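Putative cell invasion protein with MAC/Perforin domain (Bacteroides thetaiotaomicron VPI-5482, PDB 3KK7) belongs to the membrane-attack complex/perforin (MACPF) family and is a putative cell-invasion protein that may act on membranes, though its precise role is unsettled. Local coordinates at residues K104-S109 against E115-F120; S199-L204 against N360-D365; Y394-V399 against N437-E442. All coordinates share one frame; numbering follows the deposited sequence.

Contact 1 of 3, residues K104-S109 against E115-F120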
ATOM      1  N   LYS A 104     -16.828 -10.725  19.103  1.00 32.32           N
ATOM      2  CA  LYS A 104     -15.590 -10.158  19.611  1.00 31.58           C
ATOM      3  C   LYS A 104     -15.976  -8.787  20.124  1.00 29.90           C
ATOM      4  O   LYS A 104     -16.742  -8.094  19.472  1.00 29.08           O
ATOM      5  CB  LYS A 104     -14.522  -9.931  18.518  1.00 31.90           C
ATOM      6  CG  LYS A 104     -14.383 -10.932  17.385  1.00 32.94           C
ATOM      7  CD  LYS A 104     -13.734 -10.193  16.186  1.00 34.98           C
ATOM      8  CE  LYS A 104     -13.329 -11.103  15.000  1.00 37.08           C
ATOM      9  NZ  LYS A 104     -12.622 -10.282  13.964  1.00 34.26           N
ATOM     10  N   ALA A 105     -15.419  -8.395  21.259  1.00 28.47           N
ATOM     11  CA  ALA A 105     -15.615  -7.060  21.814  1.00 27.79           C
ATOM     12  C   ALA A 105     -14.236  -6.481  22.089  1.00 26.99           C
ATOM     13  O   ALA A 105     -13.326  -7.197  22.473  1.00 26.77           O
ATOM     14  CB  ALA A 105     -16.452  -7.116  23.104  1.00 27.15           C
ATOM     15  N   LEU A 106     -14.083  -5.186  21.873  1.00 26.60           N
ATOM     16  CA  LEU A 106     -12.826  -4.504  22.152  1.00 26.17           C
ATOM     17  C   LEU A 106     -13.100  -3.182  22.864  1.00 25.89           C
ATOM     18  O   LEU A 106     -13.902  -2.388  22.400  1.00 25.40           O
ATOM     19  CB  LEU A 106     -12.086  -4.232  20.846  1.00 25.73           C
ATOM     20  CG  LEU A 106     -10.681  -3.659  20.976  1.00 25.34           C
ATOM     21  CD1 LEU A 106      -9.783  -4.653  21.760  1.00 21.03           C
ATOM     22  CD2 LEU A 106     -10.154  -3.363  19.564  1.00 23.22           C
ATOM     23  N   SER A 107     -12.425  -2.955  23.977  1.00 25.85           N
ATOM     24  CA  SER A 107     -12.475  -1.686  24.660  1.00 26.15           C
ATOM     25  C   SER A 107     -11.101  -1.046  24.596  1.00 26.14           C
ATOM     26  O   SER A 107     -10.092  -1.727  24.783  1.00 25.82           O
ATOM     27  CB  SER A 107     -12.824  -1.895  26.106  1.00 26.51           C
ATOM     28  OG  SER A 107     -14.045  -2.578  26.234  1.00 28.22           O
ATOM     29  N   TYR A 108     -11.074   0.270  24.376  1.00 26.06           N
ATOM     30  CA  TYR A 108      -9.833   0.999  24.216  1.00 25.07           C
ATOM     31  C   TYR A 108      -9.967   2.453  24.646  1.00 25.10           C
ATOM     32  O   TYR A 108     -10.842   3.179  24.182  1.00 24.42           O
ATOM     33  CB  TYR A 108      -9.303   0.860  22.773  1.00 25.07           C
ATOM     34  CG  TYR A 108     -10.214   1.301  21.626  1.00 24.24           C
ATOM     35  CD1 TYR A 108     -11.312   0.530  21.226  1.00 24.01           C
ATOM     36  CD2 TYR A 108      -9.931   2.465  20.897  1.00 24.21           C
ATOM     37  CE1 TYR A 108     -12.147   0.939  20.149  1.00 23.36           C
ATOM     38  CE2 TYR A 108     -10.733   2.879  19.822  1.00 23.30           C
ATOM     39  CZ  TYR A 108     -11.839   2.120  19.450  1.00 23.85           C
ATOM     40  OH  TYR A 108     -12.608   2.541  18.384  1.00 22.11           O
ATOM     41  N   SER A 109      -9.075   2.849  25.551  1.00 25.37           N
ATOM     42  CA  SER A 109      -9.018   4.205  26.107  1.00 25.48           C
ATOM     43  C   SER A 109      -8.372   5.207  25.195  1.00 25.72           C
ATOM     44  O   SER A 109      -8.389   6.405  25.490  1.00 25.90           O
ATOM     45  CB  SER A 109      -8.203   4.218  27.398  1.00 25.10           C
ATOM     46  OG  SER A 109      -8.897   3.546  28.426  1.00 26.15           O
ATOM     47  N   GLU A 115      -5.158  -1.118  19.109  1.00 25.79           N
ATOM     48  CA  GLU A 115      -4.446  -2.310  18.674  1.00 25.69           C
ATOM     49  C   GLU A 115      -3.879  -3.181  19.818  1.00 24.94           C
ATOM     50  O   GLU A 115      -3.034  -4.032  19.596  1.00 24.88           O
ATOM     51  CB  GLU A 115      -3.349  -1.900  17.681  1.00 25.53           C
ATOM     52  CG  GLU A 115      -3.890  -1.710  16.287  1.00 25.86           C
ATOM     53  CD  GLU A 115      -4.389  -3.020  15.691  1.00 26.69           C
ATOM     54  OE1 GLU A 115      -3.546  -3.873  15.302  1.00 27.11           O
ATOM     55  OE2 GLU A 115      -5.630  -3.203  15.640  1.00 28.87           O
ATOM     56  N   LYS A 116      -4.382  -3.013  21.025  1.00 24.41           N
ATOM     57  CA  LYS A 116      -3.929  -3.830  22.152  1.00 24.44           C
ATOM     58  C   LYS A 116      -4.040  -5.345  21.891  1.00 24.57           C
ATOM     59  O   LYS A 116      -3.251  -6.094  22.437  1.00 26.30           O
ATOM     60  CB  LYS A 116      -4.691  -3.484  23.444  1.00 23.94           C
ATOM     61  CG  LYS A 116      -6.164  -3.969  23.506  1.00 23.13           C
ATOM     62  CD  LYS A 116      -6.833  -3.473  24.771  1.00 23.08           C
ATOM     63  CE  LYS A 116      -8.160  -4.130  25.005  1.00 24.14           C
ATOM     64  NZ  LYS A 116      -8.740  -3.742  26.342  1.00 22.35           N
ATOM     65  N   ASN A 117      -5.025  -5.784  21.115  1.00 23.95           N
ATOM     66  CA  ASN A 117      -5.164  -7.192  20.716  1.00 23.79           C
ATOM     67  C   ASN A 117      -4.696  -7.468  19.294  1.00 23.41           C
ATOM     68  O   ASN A 117      -4.976  -8.512  18.729  1.00 22.69           O
ATOM     69  CB  ASN A 117      -6.622  -7.634  20.877  1.00 23.82           C
ATOM     70  CG  ASN A 117      -7.107  -7.532  22.319  1.00 24.01           C
ATOM     71  OD1 ASN A 117      -6.313  -7.523  23.250  1.00 23.14           O
ATOM     72  ND2 ASN A 117      -8.422  -7.461  22.501  1.00 24.84           N
ATOM     73  N   LYS A 118      -3.991  -6.504  18.719  1.00 24.12           N
ATOM     74  CA  LYS A 118      -3.441  -6.621  17.387  1.00 24.89           C
ATOM     75  C   LYS A 118      -4.481  -7.043  16.336  1.00 24.26           C
ATOM     76  O   LYS A 118      -4.168  -7.751  15.380  1.00 23.85           O
ATOM     77  CB  LYS A 118      -2.263  -7.603  17.428  1.00 25.92           C
ATOM     78  CG  LYS A 118      -1.086  -7.100  18.226  1.00 28.54           C
ATOM     79  CD  LYS A 118       0.144  -7.963  17.930  1.00 33.84           C
ATOM     80  CE  LYS A 118       1.451  -7.338  18.459  1.00 36.32           C
ATOM     81  NZ  LYS A 118       2.492  -8.412  18.588  1.00 38.86           N
ATOM     82  N   THR A 119      -5.705  -6.550  16.494  1.00 23.76           N
ATOM     83  CA  THR A 119      -6.824  -6.964  15.647  1.00 23.22           C
ATOM     84  C   THR A 119      -6.556  -6.717  14.150  1.00 23.60           C
ATOM     85  O   THR A 119      -6.756  -7.626  13.313  1.00 22.52           O
ATOM     86  CB  THR A 119      -8.153  -6.285  16.104  1.00 22.77           C
ATOM     87  OG1 THR A 119      -8.326  -6.487  17.523  1.00 21.65           O
ATOM     88  CG2 THR A 119      -9.361  -6.849  15.337  1.00 19.12           C
ATOM     89  N   PHE A 120      -6.119  -5.496  13.827  1.00 24.24           N
ATOM     90  CA  PHE A 120      -5.742  -5.141  12.441  1.00 25.16           C
ATOM     91  C   PHE A 120      -4.360  -5.679  12.069  1.00 25.42           C
ATOM     92  O   PHE A 120      -4.193  -6.256  10.995  1.00 25.52           O
ATOM     93  CB  PHE A 120      -5.779  -3.629  12.212  1.00 25.39           C
ATOM     94  CG  PHE A 120      -5.320  -3.228  10.853  1.00 25.72           C
ATOM     95  CD1 PHE A 120      -5.955  -3.707   9.739  1.00 25.59           C
ATOM     96  CD2 PHE A 120      -4.224  -2.408  10.683  1.00 27.84           C
ATOM     97  CE1 PHE A 120      -5.516  -3.362   8.467  1.00 26.15           C
ATOM     98  CE2 PHE A 120      -3.780  -2.075   9.414  1.00 27.00           C
ATOM     99  CZ  PHE A 120      -4.435  -2.551   8.312  1.00 25.88           C
TER
HETATM  100  O   HOH W   1     -11.224  -4.934  25.477  1.00 21.92           O

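Contact 2 of 3, residues S199-L204 against N360-D365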
ATOM      1  N   SER A 199       0.368   7.630 -12.795  1.00 27.79           N
ATOM      2  CA  SER A 199       0.190   8.480 -11.640  1.00 27.23           C
ATOM      3  C   SER A 199       1.333   8.135 -10.678  1.00 26.75           C
ATOM      4  O   SER A 199       2.141   7.238 -10.961  1.00 26.40           O
ATOM      5  CB  SER A 199      -1.206   8.273 -11.016  1.00 27.05           C
ATOM      6  OG  SER A 199      -1.350   7.000 -10.416  1.00 27.27           O
ATOM      7  N   SER A 200       1.419   8.886  -9.585  1.00 25.69           N
ATOM      8  CA  SER A 200       2.455   8.665  -8.603  1.00 25.30           C
ATOM      9  C   SER A 200       1.970   7.591  -7.669  1.00 24.78           C
ATOM     10  O   SER A 200       0.776   7.353  -7.556  1.00 25.35           O
ATOM     11  CB  SER A 200       2.744   9.942  -7.812  1.00 25.35           C
ATOM     12  OG  SER A 200       1.626  10.332  -7.030  1.00 25.50           O
HETATM   13  N   MSE A 201       2.889   6.937  -6.990  1.00 24.17           N
HETATM   14  CA  MSE A 201       2.510   5.957  -6.003  1.00 23.70           C
HETATM   15  C   MSE A 201       1.541   6.568  -4.961  1.00 23.94           C
HETATM   16  O   MSE A 201       0.585   5.897  -4.496  1.00 23.71           O
HETATM   17  CB  MSE A 201       3.773   5.389  -5.344  1.00 23.62           C
HETATM   18  CG  MSE A 201       3.520   4.324  -4.262  1.00 23.75           C
HETATM   19 SE   MSE A 201       2.551   2.770  -4.938  0.75 24.70          SE
HETATM   20  CE  MSE A 201       3.811   2.303  -6.373  1.00 22.58           C
ATOM     21  N   VAL A 202       1.805   7.824  -4.579  1.00 23.65           N
ATOM     22  CA  VAL A 202       0.942   8.536  -3.664  1.00 23.48           C
ATOM     23  C   VAL A 202      -0.502   8.530  -4.182  1.00 23.75           C
ATOM     24  O   VAL A 202      -1.427   8.181  -3.445  1.00 22.55           O
ATOM     25  CB  VAL A 202       1.425   9.999  -3.405  1.00 23.84           C
ATOM     26  CG1 VAL A 202       0.272  10.891  -2.871  1.00 21.88           C
ATOM     27  CG2 VAL A 202       2.640  10.011  -2.440  1.00 23.91           C
ATOM     28  N   GLU A 203      -0.666   8.907  -5.454  1.00 24.24           N
ATOM     29  CA  GLU A 203      -1.983   8.975  -6.108  1.00 24.26           C
ATOM     30  C   GLU A 203      -2.647   7.593  -6.229  1.00 24.58           C
ATOM     31  O   GLU A 203      -3.850   7.439  -5.982  1.00 24.25           O
ATOM     32  CB  GLU A 203      -1.850   9.651  -7.484  1.00 24.62           C
ATOM     33  CG  GLU A 203      -1.904  11.213  -7.428  1.00 25.47           C
ATOM     34  CD  GLU A 203      -1.254  11.933  -8.630  1.00 27.49           C
ATOM     35  OE1 GLU A 203      -0.803  11.269  -9.597  1.00 29.09           O
ATOM     36  OE2 GLU A 203      -1.183  13.188  -8.595  1.00 29.71           O
ATOM     37  N   LEU A 204      -1.844   6.590  -6.583  1.00 24.97           N
ATOM     38  CA  LEU A 204      -2.308   5.229  -6.702  1.00 25.20           C
ATOM     39  C   LEU A 204      -2.839   4.771  -5.347  1.00 25.68           C
ATOM     40  O   LEU A 204      -3.907   4.163  -5.277  1.00 26.11           O
ATOM     41  CB  LEU A 204      -1.172   4.324  -7.223  1.00 25.71           C
ATOM     42  CG  LEU A 204      -1.414   2.830  -7.567  1.00 25.76           C
ATOM     43  CD1 LEU A 204      -0.226   2.247  -8.358  1.00 24.68           C
ATOM     44  CD2 LEU A 204      -1.715   1.984  -6.315  1.00 24.69           C
ATOM     45  N   ASN A 360       6.529   0.950  -0.161  1.00 23.34           N
ATOM     46  CA  ASN A 360       6.939   0.723   1.227  1.00 23.98           C
ATOM     47  C   ASN A 360       7.340   1.993   1.964  1.00 23.34           C
ATOM     48  O   ASN A 360       6.906   2.246   3.106  1.00 23.36           O
ATOM     49  CB  ASN A 360       8.057  -0.328   1.301  1.00 24.23           C
ATOM     50  CG  ASN A 360       7.514  -1.730   1.161  1.00 26.10           C
ATOM     51  OD1 ASN A 360       6.771  -2.167   2.029  1.00 31.56           O
ATOM     52  ND2 ASN A 360       7.833  -2.422   0.069  1.00 23.99           N
ATOM     53  N   ASP A 361       8.132   2.802   1.304  1.00 22.67           N
ATOM     54  CA  ASP A 361       8.608   4.012   1.933  1.00 23.18           C
ATOM     55  C   ASP A 361       7.437   4.998   2.151  1.00 23.20           C
ATOM     56  O   ASP A 361       7.417   5.775   3.124  1.00 23.42           O
ATOM     57  CB  ASP A 361       9.706   4.661   1.061  1.00 23.49           C
ATOM     58  CG  ASP A 361      11.089   4.038   1.237  1.00 23.84           C
ATOM     59  OD1 ASP A 361      11.352   3.305   2.223  1.00 23.22           O
ATOM     60  OD2 ASP A 361      11.945   4.349   0.375  1.00 27.56           O
ATOM     61  N   THR A 362       6.454   4.973   1.255  1.00 23.02           N
ATOM     62  CA  THR A 362       5.370   5.939   1.343  1.00 22.41           C
ATOM     63  C   THR A 362       4.449   5.477   2.453  1.00 23.22           C
ATOM     64  O   THR A 362       4.014   6.272   3.283  1.00 23.65           O
ATOM     65  CB  THR A 362       4.643   6.075   0.017  1.00 22.28           C
ATOM     66  OG1 THR A 362       5.569   6.488  -1.002  1.00 19.99           O
ATOM     67  CG2 THR A 362       3.505   7.065   0.115  1.00 22.82           C
ATOM     68  N   HIS A 363       4.190   4.174   2.500  1.00 23.60           N
ATOM     69  CA  HIS A 363       3.369   3.615   3.547  1.00 23.66           C
ATOM     70  C   HIS A 363       3.955   3.928   4.904  1.00 24.28           C
ATOM     71  O   HIS A 363       3.219   4.210   5.856  1.00 23.74           O
ATOM     72  CB  HIS A 363       3.289   2.109   3.393  1.00 23.30           C
ATOM     73  CG  HIS A 363       2.605   1.432   4.530  1.00 23.71           C
ATOM     74  ND1 HIS A 363       1.283   1.677   4.855  1.00 25.28           N
ATOM     75  CD2 HIS A 363       3.059   0.522   5.433  1.00 25.81           C
ATOM     76  CE1 HIS A 363       0.953   0.940   5.906  1.00 27.84           C
ATOM     77  NE2 HIS A 363       2.010   0.220   6.268  1.00 28.11           N
HETATM   78  N   MSE A 364       5.285   3.850   4.997  1.00 24.85           N
HETATM   79  CA  MSE A 364       5.976   4.044   6.280  1.00 25.48           C
HETATM   80  C   MSE A 364       6.195   5.513   6.659  1.00 25.30           C
HETATM   81  O   MSE A 364       6.775   5.781   7.703  1.00 25.62           O
HETATM   82  CB  MSE A 364       7.345   3.324   6.258  1.00 26.49           C
HETATM   83  CG  MSE A 364       7.280   1.796   6.461  1.00 26.16           C
HETATM   84 SE   MSE A 364       6.479   1.351   8.183  0.75 29.09          SE
HETATM   85  CE  MSE A 364       7.741   2.280   9.407  1.00 25.23           C
ATOM     86  N   ASP A 365       5.725   6.448   5.823  1.00 25.22           N
ATOM     87  CA  ASP A 365       5.956   7.906   5.990  1.00 25.12           C
ATOM     88  C   ASP A 365       7.436   8.309   5.800  1.00 25.11           C
ATOM     89  O   ASP A 365       7.859   9.346   6.297  1.00 25.21           O
ATOM     90  CB  ASP A 365       5.406   8.462   7.328  1.00 24.75           C
ATOM     91  CG  ASP A 365       3.919   8.180   7.529  1.00 25.34           C
ATOM     92  OD1 ASP A 365       3.120   8.348   6.590  1.00 27.71           O
ATOM     93  OD2 ASP A 365       3.538   7.779   8.641  1.00 25.05           O
TER

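Contact 3 of 3, residues Y394-V399 against N437-E442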
ATOM      1  N   TYR A 394      35.529   9.783  -3.202  1.00 35.58           N
ATOM      2  CA  TYR A 394      34.328   9.707  -4.003  1.00 34.98           C
ATOM      3  C   TYR A 394      34.603   9.375  -5.462  1.00 35.11           C
ATOM      4  O   TYR A 394      35.647   9.724  -6.001  1.00 35.10           O
ATOM      5  CB  TYR A 394      33.645  11.058  -3.954  1.00 34.87           C
ATOM      6  CG  TYR A 394      33.180  11.494  -2.591  1.00 34.30           C
ATOM      7  CD1 TYR A 394      31.913  11.135  -2.120  1.00 34.72           C
ATOM      8  CD2 TYR A 394      33.985  12.284  -1.780  1.00 32.97           C
ATOM      9  CE1 TYR A 394      31.464  11.550  -0.870  1.00 35.25           C
ATOM     10  CE2 TYR A 394      33.546  12.713  -0.534  1.00 33.31           C
ATOM     11  CZ  TYR A 394      32.284  12.345  -0.085  1.00 35.14           C
ATOM     12  OH  TYR A 394      31.840  12.754   1.149  1.00 35.97           O
ATOM     13  N   ASP A 395      33.644   8.688  -6.086  1.00 35.23           N
ATOM     14  CA  ASP A 395      33.603   8.491  -7.526  1.00 35.15           C
ATOM     15  C   ASP A 395      32.611   9.524  -8.082  1.00 35.21           C
ATOM     16  O   ASP A 395      31.765  10.044  -7.352  1.00 34.71           O
ATOM     17  CB  ASP A 395      33.152   7.057  -7.859  1.00 35.34           C
ATOM     18  CG  ASP A 395      33.349   6.680  -9.349  1.00 36.31           C
ATOM     19  OD1 ASP A 395      34.031   7.425 -10.078  1.00 38.55           O
ATOM     20  OD2 ASP A 395      32.838   5.623  -9.793  1.00 35.86           O
ATOM     21  N   ILE A 396      32.733   9.833  -9.369  1.00 35.21           N
ATOM     22  CA  ILE A 396      31.808  10.737 -10.049  1.00 34.83           C
ATOM     23  C   ILE A 396      30.894   9.851 -10.860  1.00 34.09           C
ATOM     24  O   ILE A 396      31.354   9.039 -11.649  1.00 34.16           O
ATOM     25  CB  ILE A 396      32.545  11.713 -10.968  1.00 34.78           C
ATOM     26  CG1 ILE A 396      33.504  12.571 -10.146  1.00 35.27           C
ATOM     27  CG2 ILE A 396      31.562  12.608 -11.717  1.00 35.65           C
ATOM     28  CD1 ILE A 396      34.497  13.359 -10.989  1.00 36.22           C
ATOM     29  N   VAL A 397      29.600  10.045 -10.681  1.00 33.65           N
ATOM     30  CA  VAL A 397      28.583   9.134 -11.184  1.00 33.09           C
ATOM     31  C   VAL A 397      27.361   9.876 -11.795  1.00 32.44           C
ATOM     32  O   VAL A 397      26.909  10.890 -11.251  1.00 32.44           O
ATOM     33  CB  VAL A 397      28.134   8.233 -10.017  1.00 32.85           C
ATOM     34  CG1 VAL A 397      26.709   7.875 -10.150  1.00 34.12           C
ATOM     35  CG2 VAL A 397      29.010   6.973  -9.937  1.00 33.76           C
ATOM     36  N   PRO A 398      26.836   9.380 -12.934  1.00 31.65           N
ATOM     37  CA  PRO A 398      25.559   9.881 -13.411  1.00 31.30           C
ATOM     38  C   PRO A 398      24.439   9.192 -12.654  1.00 30.78           C
ATOM     39  O   PRO A 398      24.495   7.978 -12.474  1.00 30.41           O
ATOM     40  CB  PRO A 398      25.546   9.463 -14.878  1.00 31.56           C
ATOM     41  CG  PRO A 398      26.407   8.276 -14.947  1.00 31.18           C
ATOM     42  CD  PRO A 398      27.390   8.354 -13.836  1.00 31.76           C
ATOM     43  N   VAL A 399      23.447   9.962 -12.200  1.00 30.05           N
ATOM     44  CA  VAL A 399      22.293   9.411 -11.486  1.00 28.95           C
ATOM     45  C   VAL A 399      21.016   9.838 -12.200  1.00 29.03           C
ATOM     46  O   VAL A 399      20.689  11.013 -12.235  1.00 28.75           O
ATOM     47  CB  VAL A 399      22.255   9.878 -10.009  1.00 28.73           C
ATOM     48  CG1 VAL A 399      21.046   9.308  -9.307  1.00 28.71           C
ATOM     49  CG2 VAL A 399      23.509   9.459  -9.266  1.00 27.57           C
ATOM     50  N   ASN A 437      31.733  16.437 -17.997  1.00 35.12           N
ATOM     51  CA  ASN A 437      31.517  16.750 -19.401  1.00 35.35           C
ATOM     52  C   ASN A 437      31.631  15.533 -20.298  1.00 35.09           C
ATOM     53  O   ASN A 437      30.942  15.463 -21.312  1.00 35.47           O
ATOM     54  CB  ASN A 437      32.503  17.816 -19.901  1.00 35.91           C
ATOM     55  CG  ASN A 437      32.153  19.218 -19.433  1.00 36.89           C
ATOM     56  OD1 ASN A 437      30.995  19.522 -19.119  1.00 38.79           O
ATOM     57  ND2 ASN A 437      33.158  20.089 -19.405  1.00 37.67           N
ATOM     58  N   ALA A 438      32.515  14.600 -19.954  1.00 34.74           N
ATOM     59  CA  ALA A 438      32.689  13.367 -20.747  1.00 34.31           C
ATOM     60  C   ALA A 438      31.460  12.455 -20.610  1.00 33.89           C
ATOM     61  O   ALA A 438      30.944  11.942 -21.616  1.00 33.68           O
ATOM     62  CB  ALA A 438      33.976  12.632 -20.340  1.00 34.20           C
ATOM     63  N   ILE A 439      30.985  12.288 -19.370  1.00 33.43           N
ATOM     64  CA  ILE A 439      29.746  11.544 -19.085  1.00 33.21           C
ATOM     65  C   ILE A 439      28.556  12.180 -19.798  1.00 33.61           C
ATOM     66  O   ILE A 439      27.763  11.492 -20.430  1.00 33.89           O
ATOM     67  CB  ILE A 439      29.443  11.480 -17.571  1.00 33.01           C
ATOM     68  CG1 ILE A 439      30.363  10.484 -16.883  1.00 31.96           C
ATOM     69  CG2 ILE A 439      28.010  11.067 -17.320  1.00 32.49           C
ATOM     70  CD1 ILE A 439      30.246  10.538 -15.398  1.00 32.52           C
ATOM     71  N   LYS A 440      28.430  13.498 -19.705  1.00 34.10           N
ATOM     72  CA  LYS A 440      27.382  14.198 -20.445  1.00 34.30           C
ATOM     73  C   LYS A 440      27.503  13.907 -21.950  1.00 34.51           C
ATOM     74  O   LYS A 440      26.523  13.516 -22.566  1.00 33.97           O
ATOM     75  CB  LYS A 440      27.393  15.701 -20.128  1.00 34.26           C
ATOM     76  CG  LYS A 440      26.609  16.602 -21.108  1.00 35.33           C
ATOM     77  CD  LYS A 440      27.532  17.227 -22.183  1.00 36.41           C
ATOM     78  CE  LYS A 440      26.873  18.366 -22.947  1.00 37.00           C
ATOM     79  NZ  LYS A 440      25.502  17.984 -23.421  1.00 37.39           N
ATOM     80  N   ASP A 441      28.701  14.047 -22.527  1.00 34.90           N
ATOM     81  CA  ASP A 441      28.882  13.792 -23.970  1.00 35.50           C
ATOM     82  C   ASP A 441      28.370  12.403 -24.324  1.00 35.62           C
ATOM     83  O   ASP A 441      27.709  12.229 -25.344  1.00 35.34           O
ATOM     84  CB  ASP A 441      30.351  13.918 -24.413  1.00 35.54           C
ATOM     85  CG  ASP A 441      30.872  15.362 -24.377  1.00 36.90           C
ATOM     86  OD1 ASP A 441      30.087  16.313 -24.143  1.00 37.97           O
ATOM     87  OD2 ASP A 441      32.094  15.551 -24.587  1.00 38.99           O
ATOM     88  N   GLU A 442      28.669  11.419 -23.473  1.00 35.86           N
ATOM     89  CA  GLU A 442      28.170  10.054 -23.697  1.00 36.24           C
ATOM     90  C   GLU A 442      26.667   9.921 -23.528  1.00 36.01           C
ATOM     91  O   GLU A 442      25.958   9.601 -24.483  1.00 35.25           O
ATOM     92  CB  GLU A 442      28.890   9.010 -22.820  1.00 36.53           C
ATOM     93  CG  GLU A 442      29.980   8.218 -23.584  1.00 37.73           C
ATOM     94  CD  GLU A 442      29.400   7.409 -24.762  1.00 38.90           C
ATOM     95  OE1 GLU A 442      28.365   6.701 -24.576  1.00 38.37           O
ATOM     96  OE2 GLU A 442      29.977   7.496 -25.873  1.00 38.14           O
TER

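Contact 1 of 3, residues K104-S109 against E115-F120
The side chains of Lys116 and Leu106 run antiparallel alongside each other, and the lysine's ammonium group goes on to the backbone of Ser107. Lys116 NZ donates to Ser107 O at 2.9 Å, with a C=O...N angle of 148°. A water that accepts from both NZ and Ser107 N bridges the ammonium group to the amide. The chain is extended beyond CG, which suits lysine: its methylenes cover leucine while its tip reaches the strand, Lys116 CE lying 3.7 Å from Leu106 CD1. Leu106 turns CG anti to its own nitrogen (chi1 -174°) and spreads its branches: CD1 lies 3.2 Å from Asn117 ND2, and CD2 approaches Thr119 OG1 at 4.2 Å. Behind these, a type I turn from Glu115 to Lys118 presents Lys116 and Asn117, and Glu115 OE2 takes Phe120 N through its syn lone pair at 3.0 Å. With an alanine at Lys116, Ser107 O would probably lose its charged donor and Glu240 its salt-bridge mate. Leu106 lies on strand 93-108, paired with strand 157-173 in the large MACPF sheet; helix 236-249, which carries Glu240 and Asp244, the partner of Ser107 OG, packs against this strand, and Phe120 stacks on Phe135 of helix 133-146.

Contact 2 of 3, residues S199-L204 against N360-D365
Thr362 has the most surface buried here, and it meets Val202 and Met201 at the start of the partner helix. Its methyl CG2 lies 4.0 Å from Val202 CG2, a van der Waals contact between two branched side chains that cross at about a right angle. Thr362 OG1 lies at a loose 4.4 Å from CG of Met201, a selenomethionine. Threonine suits this place because it has one face of each kind. CG2 stands anti to the backbone nitrogen (chi1 -59° for OG1) and meets the apolar neighbour, while OG1, beside that nitrogen, spends its bond on Arg358 O one turn earlier in its own helix. The polar atom is therefore satisfied close to an apolar surface. Val202 is compact and beta-branched, and its CG2 provides the touching methyl. Met201 leaves its backbone toward the other helix, but its far end turns off from the segment 360-365, and the side chain also touches Phe355, Arg358 and Tyr359, so a long, flexible residue extends the contact along helix 353-363.

The helix end that carries Val202 is held by a capping box. Ser200 OG, at the N-cap, accepts from Glu203 N at 3.1 Å, and Ser200 N donates to Glu203 OE1 at 3.3 Å, arriving from above the carboxylate plane. Thr362 is near the opposite kind of terminus: Asp365, with positive phi (67°), closes its helix in a Schellman motif.

The contact thus joins the first turn of helix 201-208 to the last turn of helix 353-363. Met205, farther along helix 201-208, also touches Thr362 and His363, Tyr368, in the loop after helix 353-363, touches Val202, and Leu204 faces helix 190-198.

Contact 3 of 3, residues Y394-V399 against N437-E442
Helix-on-sheet packing within the D2 domain brings helix 429-443 against strand 392-401, and the joint is made by one isoleucine meeting two residues of the strand. Ile396 and Pro398 are two apart and both direct their side chains toward the helix, whereas Val397 between them points away, the usual alternation of a beta strand. Val397 packs instead on Ile409 of strand 407-411. Ile439, which buries the most surface in the contact, answers with both of its branches. A branched aliphatic residue fits well, since it can touch two places from one helical position and carries no polar atom to be satisfied. Proline suits the other side: its ring gives a rigid, apolar surface, and although it has no N-H to give, its backbone still hydrogen-bonds with Phe410 of strand 407-411. The Pro398 and Ile439 side chains cross at about a right angle. Strand 376-386, the antiparallel neighbour of strand 392-401, widens the apolar floor, because Ile379 touches both Ile396 and Ile439, and Ile377 touches Pro398. With CG1 beside the backbone nitrogen and CG2 anti to it (chi1 -75°), the two branches of Ile439 reach different parts of the strand. Ile439 CD1, ending the longer branch, comes 4.4 Å from Ile396 CG2 and 3.9 Å from Pro398 CD. The shorter branch sets Ile439 CG2 3.8 Å from Pro398 CB.

Overall arrangement
The three contacts follow in series along the chain. Contacts 1 and 2 both lie in the MACPF range, with centres about 27 Å and nearest atoms about 7 Å apart. Contact 1 joins a loop to a strand of the large antiparallel sheet, its centre about 23 Å from that of the chain, whereas contact 2 pairs two helices, its centre about 7 Å from the same point. Contact 3 belongs to D2 and its mixed sheet, its centre about 30 Å from that of contact 2 and about 55 Å from that of contact 1, across the chain's centre. They sample an elongated molecule whose MACPF and D2 parts pack separately, the D2 sheet also taking in the N-terminal strand 22-25.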